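Local coordinates for putative non-ribosomal peptide synthetase (Actinomadura parvosata subsp. kistnae, PDB 6M7L), which probably acts in the assembly-line synthesis of a peptide natural product, through a condensation domain of the kind that forms peptide bonds, at residues L110-F122 with R131-L145. Numbering follows the deposited sequence.
Sequences LPGLLADRAGRPF and RAHLFPLTDREQVLL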
loop_
_atom_site.group_PDB
_atom_site.type_symbol
_atom_site.label_atom_id
_atom_site.label_comp_id
_atom_site.label_asym_id
_atom_site.label_seq_id
_atom_site.Cartn_x
_atom_site.Cartn_y
_atom_site.Cartn_z
ATOM N N LEU A 110 -16.807 -21.204 10.694
ATOM C CA LEU A 110 -15.553 -20.476 10.534
ATOM C C LEU A 110 -15.284 -19.493 11.675
ATOM O O LEU A 110 -14.131 -19.385 12.112
ATOM C CB LEU A 110 -15.519 -19.743 9.191
ATOM C CG LEU A 110 -14.880 -20.536 8.050
ATOM C CD1 LEU A 110 -14.745 -19.674 6.808
ATOM C CD2 LEU A 110 -13.526 -21.084 8.480
ATOM N N PRO A 111 -16.283 -18.744 12.171
ATOM C CA PRO A 111 -16.011 -17.870 13.328
ATOM C C PRO A 111 -15.377 -18.591 14.506
ATOM O O PRO A 111 -14.382 -18.108 15.063
ATOM C CB PRO A 111 -17.400 -17.320 13.669
ATOM C CG PRO A 111 -18.093 -17.272 12.373
ATOM C CD PRO A 111 -17.626 -18.485 11.615
ATOM N N GLY A 112 -15.918 -19.745 14.896
ATOM C CA GLY A 112 -15.364 -20.456 16.038
ATOM C C GLY A 112 -13.991 -21.035 15.758
ATOM O O GLY A 112 -13.107 -21.000 16.618
ATOM N N LEU A 113 -13.793 -21.572 14.554
ATOM C CA LEU A 113 -12.502 -22.158 14.209
ATOM C C LEU A 113 -11.406 -21.102 14.192
ATOM O O LEU A 113 -10.314 -21.316 14.730
ATOM C CB LEU A 113 -12.596 -22.864 12.859
ATOM C CG LEU A 113 -13.355 -24.187 12.902
ATOM C CD1 LEU A 113 -13.697 -24.654 11.502
ATOM C CD2 LEU A 113 -12.517 -25.223 13.623
ATOM N N LEU A 114 -11.681 -19.948 13.580
ATOM C CA LEU A 114 -10.677 -18.893 13.507
ATOM C C LEU A 114 -10.283 -18.408 14.895
ATOM O O LEU A 114 -9.096 -18.209 15.178
ATOM C CB LEU A 114 -11.196 -17.731 12.660
ATOM C CG LEU A 114 -11.332 -17.978 11.158
ATOM C CD1 LEU A 114 -12.075 -16.826 10.500
ATOM C CD2 LEU A 114 -9.963 -18.167 10.521
ATOM N N ALA A 115 -11.266 -18.218 15.779
ATOM C CA ALA A 115 -10.961 -17.770 17.134
ATOM C C ALA A 115 -10.155 -18.815 17.895
ATOM O O ALA A 115 -9.169 -18.481 18.561
ATOM C CB ALA A 115 -12.253 -17.442 17.882
ATOM N N ASP A 116 -10.557 -20.084 17.801
ATOM C CA ASP A 116 -9.843 -21.143 18.503
ATOM C C ASP A 116 -8.413 -21.275 17.997
ATOM O O ASP A 116 -7.463 -21.312 18.787
ATOM C CB ASP A 116 -10.587 -22.469 18.352
ATOM C CG ASP A 116 -9.750 -23.653 18.786
ATOM O OD1 ASP A 116 -9.582 -23.844 20.008
ATOM O OD2 ASP A 116 -9.249 -24.384 17.906
ATOM N N ARG A 117 -8.239 -21.355 16.674
ATOM C CA ARG A 117 -6.901 -21.532 16.118
ATOM C C ARG A 117 -6.018 -20.318 16.374
ATOM O O ARG A 117 -4.800 -20.463 16.525
ATOM C CB ARG A 117 -6.986 -21.819 14.620
ATOM C CG ARG A 117 -7.766 -23.072 14.255
ATOM C CD ARG A 117 -7.166 -24.323 14.877
ATOM N NE ARG A 117 -7.699 -25.536 14.261
ATOM C CZ ARG A 117 -8.786 -26.175 14.679
ATOM N NH1 ARG A 117 -9.195 -27.269 14.051
ATOM N NH2 ARG A 117 -9.465 -25.721 15.724
ATOM N N ALA A 118 -6.603 -19.120 16.428
ATOM C CA ALA A 118 -5.809 -17.933 16.720
ATOM C C ALA A 118 -5.362 -17.900 18.174
ATOM O O ALA A 118 -4.318 -17.316 18.487
ATOM C CB ALA A 118 -6.597 -16.667 16.383
ATOM N N GLY A 119 -6.127 -18.520 19.070
ATOM C CA GLY A 119 -5.806 -18.517 20.480
ATOM C C GLY A 119 -4.957 -19.667 20.966
ATOM O O GLY A 119 -4.429 -19.593 22.079
ATOM N N ARG A 120 -4.811 -20.722 20.166
ATOM C CA ARG A 120 -4.036 -21.883 20.590
ATOM C C ARG A 120 -2.620 -21.458 20.964
ATOM O O ARG A 120 -1.935 -20.815 20.157
ATOM C CB ARG A 120 -3.989 -22.945 19.492
ATOM C CG ARG A 120 -5.270 -23.738 19.313
ATOM C CD ARG A 120 -5.062 -24.889 18.344
ATOM N NE ARG A 120 -6.211 -25.789 18.315
ATOM C CZ ARG A 120 -6.318 -26.839 17.507
ATOM N NH1 ARG A 120 -5.341 -27.126 16.656
ATOM N NH2 ARG A 120 -7.402 -27.602 17.550
ATOM N N PRO A 121 -2.148 -21.791 22.163
ATOM C CA PRO A 121 -0.842 -21.297 22.609
ATOM C C PRO A 121 0.303 -21.921 21.826
ATOM O O PRO A 121 0.186 -22.998 21.238
ATOM C CB PRO A 121 -0.789 -21.711 24.085
ATOM C CG PRO A 121 -2.216 -22.021 24.462
ATOM C CD PRO A 121 -2.843 -22.549 23.214
ATOM N N PHE A 122 1.427 -21.211 21.826
ATOM C CA PHE A 122 2.669 -21.698 21.249
ATOM C C PHE A 122 3.587 -22.206 22.353
ATOM O O PHE A 122 3.681 -21.603 23.427
ATOM C CB PHE A 122 3.392 -20.598 20.466
ATOM C CG PHE A 122 2.744 -20.236 19.160
ATOM C CD1 PHE A 122 1.837 -19.192 19.089
ATOM C CD2 PHE A 122 3.066 -20.918 17.998
ATOM C CE1 PHE A 122 1.247 -18.846 17.886
ATOM C CE2 PHE A 122 2.480 -20.575 16.790
ATOM C CZ PHE A 122 1.570 -19.538 16.734
ATOM N N ARG A 131 2.176 -20.425 12.489
ATOM C CA ARG A 131 1.513 -21.594 11.933
ATOM C C ARG A 131 0.363 -21.125 11.054
ATOM O O ARG A 131 -0.063 -19.969 11.119
ATOM C CB ARG A 131 1.011 -22.529 13.035
ATOM C CG ARG A 131 0.244 -21.812 14.124
ATOM C CD ARG A 131 -0.479 -22.774 15.047
ATOM N NE ARG A 131 -1.608 -22.108 15.684
ATOM C CZ ARG A 131 -1.604 -21.623 16.920
ATOM N NH1 ARG A 131 -0.527 -21.745 17.684
ATOM N NH2 ARG A 131 -2.686 -21.021 17.390
ATOM N N ALA A 132 -0.137 -22.041 10.229
ATOM C CA ALA A 132 -1.185 -21.738 9.267
ATOM C C ALA A 132 -2.286 -22.784 9.351
ATOM O O ALA A 132 -2.011 -23.977 9.506
ATOM C CB ALA A 132 -0.629 -21.679 7.839
ATOM N N HIS A 133 -3.531 -22.328 9.241
ATOM C CA HIS A 133 -4.702 -23.198 9.303
ATOM C C HIS A 133 -5.540 -22.953 8.057
ATOM O O HIS A 133 -6.148 -21.886 7.914
ATOM C CB HIS A 133 -5.515 -22.939 10.569
ATOM C CG HIS A 133 -4.682 -22.835 11.807
ATOM N ND1 HIS A 133 -4.492 -23.894 12.669
ATOM C CD2 HIS A 133 -3.981 -21.799 12.324
ATOM C CE1 HIS A 133 -3.713 -23.512 13.666
ATOM N NE2 HIS A 133 -3.390 -22.246 13.480
ATOM N N LEU A 134 -5.569 -23.932 7.159
ATOM C CA LEU A 134 -6.359 -23.840 5.942
ATOM C C LEU A 134 -7.726 -24.467 6.176
ATOM O O LEU A 134 -7.827 -25.555 6.755
ATOM C CB LEU A 134 -5.643 -24.534 4.782
ATOM C CG LEU A 134 -6.365 -24.531 3.435
ATOM C CD1 LEU A 134 -6.707 -23.110 3.016
ATOM C CD2 LEU A 134 -5.509 -25.215 2.381
ATOM N N PHE A 135 -8.777 -23.778 5.729
ATOM C CA PHE A 135 -10.159 -24.208 5.932
ATOM C C PHE A 135 -10.844 -24.342 4.579
ATOM O O PHE A 135 -11.406 -23.367 4.056
ATOM C CB PHE A 135 -10.907 -23.233 6.836
ATOM C CG PHE A 135 -10.302 -23.094 8.202
ATOM C CD1 PHE A 135 -10.603 -24.006 9.202
ATOM C CD2 PHE A 135 -9.427 -22.057 8.487
ATOM C CE1 PHE A 135 -10.044 -23.885 10.464
ATOM C CE2 PHE A 135 -8.866 -21.931 9.748
ATOM C CZ PHE A 135 -9.176 -22.846 10.736
ATOM N N PRO A 136 -10.816 -25.529 3.972
ATOM C CA PRO A 136 -11.493 -25.728 2.679
ATOM C C PRO A 136 -13.003 -25.635 2.836
ATOM O O PRO A 136 -13.605 -26.352 3.640
ATOM C CB PRO A 136 -11.054 -27.137 2.262
ATOM C CG PRO A 136 -9.822 -27.414 3.066
ATOM C CD PRO A 136 -10.022 -26.703 4.365
ATOM N N LEU A 137 -13.615 -24.743 2.057
ATOM C CA LEU A 137 -15.064 -24.595 2.006
ATOM C C LEU A 137 -15.658 -25.265 0.775
ATOM O O LEU A 137 -16.610 -26.043 0.884
ATOM C CB LEU A 137 -15.438 -23.109 2.032
ATOM C CG LEU A 137 -14.918 -22.340 3.246
ATOM C CD1 LEU A 137 -15.083 -20.842 3.048
ATOM C CD2 LEU A 137 -15.633 -22.802 4.509
ATOM N N THR A 138 -15.118 -24.959 -0.401
ATOM C CA THR A 138 -15.396 -25.666 -1.642
ATOM C C THR A 138 -14.067 -25.931 -2.338
ATOM O O THR A 138 -12.996 -25.604 -1.818
ATOM C CB THR A 138 -16.334 -24.870 -2.561
ATOM O OG1 THR A 138 -15.630 -23.750 -3.109
ATOM C CG2 THR A 138 -17.555 -24.371 -1.800
ATOM N N ASP A 139 -14.132 -26.524 -3.530
ATOM C CA ASP A 139 -12.919 -26.713 -4.315
ATOM C C ASP A 139 -12.387 -25.406 -4.884
ATOM O O ASP A 139 -11.236 -25.367 -5.333
ATOM C CB ASP A 139 -13.171 -27.715 -5.444
ATOM C CG ASP A 139 -14.409 -27.381 -6.258
ATOM O OD1 ASP A 139 -14.912 -26.242 -6.155
ATOM O OD2 ASP A 139 -14.886 -28.266 -6.998
ATOM N N ARG A 140 -13.191 -24.341 -4.866
ATOM C CA ARG A 140 -12.797 -23.040 -5.390
ATOM C C ARG A 140 -12.839 -21.945 -4.332
ATOM O O ARG A 140 -12.654 -20.770 -4.666
ATOM C CB ARG A 140 -13.693 -22.652 -6.571
ATOM C CG ARG A 140 -15.175 -22.824 -6.287
ATOM C CD ARG A 140 -16.058 -22.077 -7.279
ATOM N NE ARG A 140 -15.934 -22.577 -8.647
ATOM C CZ ARG A 140 -15.479 -21.859 -9.668
ATOM N NH1 ARG A 140 -15.107 -20.598 -9.484
ATOM N NH2 ARG A 140 -15.405 -22.397 -10.878
ATOM N N GLU A 141 -13.082 -22.291 -3.070
ATOM C CA GLU A 141 -13.158 -21.294 -2.007
ATOM C C GLU A 141 -12.601 -21.890 -0.724
ATOM O O GLU A 141 -13.062 -22.945 -0.275
ATOM C CB GLU A 141 -14.597 -20.816 -1.799
ATOM C CG GLU A 141 -14.799 -19.995 -0.536
ATOM C CD GLU A 141 -15.680 -18.782 -0.762
ATOM O OE1 GLU A 141 -15.686 -18.257 -1.895
ATOM O OE2 GLU A 141 -16.364 -18.350 0.191
ATOM N N GLN A 142 -11.606 -21.220 -0.150
ATOM C CA GLN A 142 -11.022 -21.606 1.124
ATOM C C GLN A 142 -10.799 -20.350 1.952
ATOM O O GLN A 142 -10.830 -19.229 1.439
ATOM C CB GLN A 142 -9.689 -22.352 0.954
ATOM C CG GLN A 142 -9.651 -23.386 -0.166
ATOM C CD GLN A 142 -9.355 -22.773 -1.522
ATOM O OE1 GLN A 142 -9.115 -21.572 -1.633
ATOM N NE2 GLN A 142 -9.371 -23.599 -2.563
ATOM N N VAL A 143 -10.563 -20.544 3.246
ATOM C CA VAL A 143 -10.145 -19.466 4.135
ATOM C C VAL A 143 -8.857 -19.889 4.823
ATOM O O VAL A 143 -8.802 -20.954 5.448
ATOM C CB VAL A 143 -11.231 -19.101 5.161
ATOM C CG1 VAL A 143 -10.634 -18.266 6.287
ATOM C CG2 VAL A 143 -12.347 -18.333 4.480
ATOM N N LEU A 144 -7.824 -19.061 4.691
ATOM C CA LEU A 144 -6.512 -19.318 5.265
ATOM C C LEU A 144 -6.307 -18.422 6.474
ATOM O O LEU A 144 -6.539 -17.211 6.400
ATOM C CB LEU A 144 -5.405 -19.071 4.240
ATOM C CG LEU A 144 -3.981 -19.160 4.791
ATOM C CD1 LEU A 144 -3.686 -20.579 5.250
ATOM C CD2 LEU A 144 -2.961 -18.691 3.760
ATOM N N LEU A 145 -5.879 -19.018 7.581
ATOM C CA LEU A 145 -5.539 -18.285 8.791
ATOM C C LEU A 145 -4.048 -18.431 9.046
ATOM O O LEU A 145 -3.515 -19.545 9.015
ATOM C CB LEU A 145 -6.332 -18.795 9.997
ATOM C CG LEU A 145 -5.907 -18.249 11.365
ATOM C CD1 LEU A 145 -6.196 -16.758 11.480
ATOM C CD2 LEU A 145 -6.589 -19.017 12.482
#
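Leu110, Leu113 and Leu114 of helix 110-119 pack on Phe135 of the hairpin formed by strands 131-136 and 141-145. Leu110, Leu114, Phe135, Val143 and Leu145 are buried, and this side is closely packed. Leu113 CB approaches ring atom Phe135 CE1 at 3.6 Å, and Leu110 CD2 lies against Phe135 CB and CG. Arg117 CG comes in at the ring's edge, near its plane. Leu110 CD1 meets Val143 CG2 tip to tip at 3.6 Å, and Leu114 CD2 reaches Leu145 CB at 3.7 Å. Arg117 CB sits squarely over the face of His133, a CH-pi contact with CB 3.6 Å from the ring centroid. The Arg117 chain then bends (chi2 -60°), and its guanidinium forms a salt bridge with Asp116. Helix 110-119 is the crossover of a beta-alpha-beta unit linking strands 100-102 and 130-136 within the condensation domain. Glu101 of the first strand holds both the Arg117 guanidinium and His133 ND1. Just past the C-terminal end of the helix, the contact turns polar. Arg131 NH1 and NH2 both donate to Arg120 O, at 3.0 and 2.9 Å. Arg131 NE donates to His133 NE2 in both group planes (2.8 Å), which helps fix the guanidinium's rotation. Arg131 NH1 lies over the centre of the Phe122 ring, while CZ is off-centre, in a cation-pi stack with the planes 29° apart. By contrast, the exposed Arg120 side chain runs extended away from the strands on the solvent side, with NE 3.4 Å from Asp116 OD2.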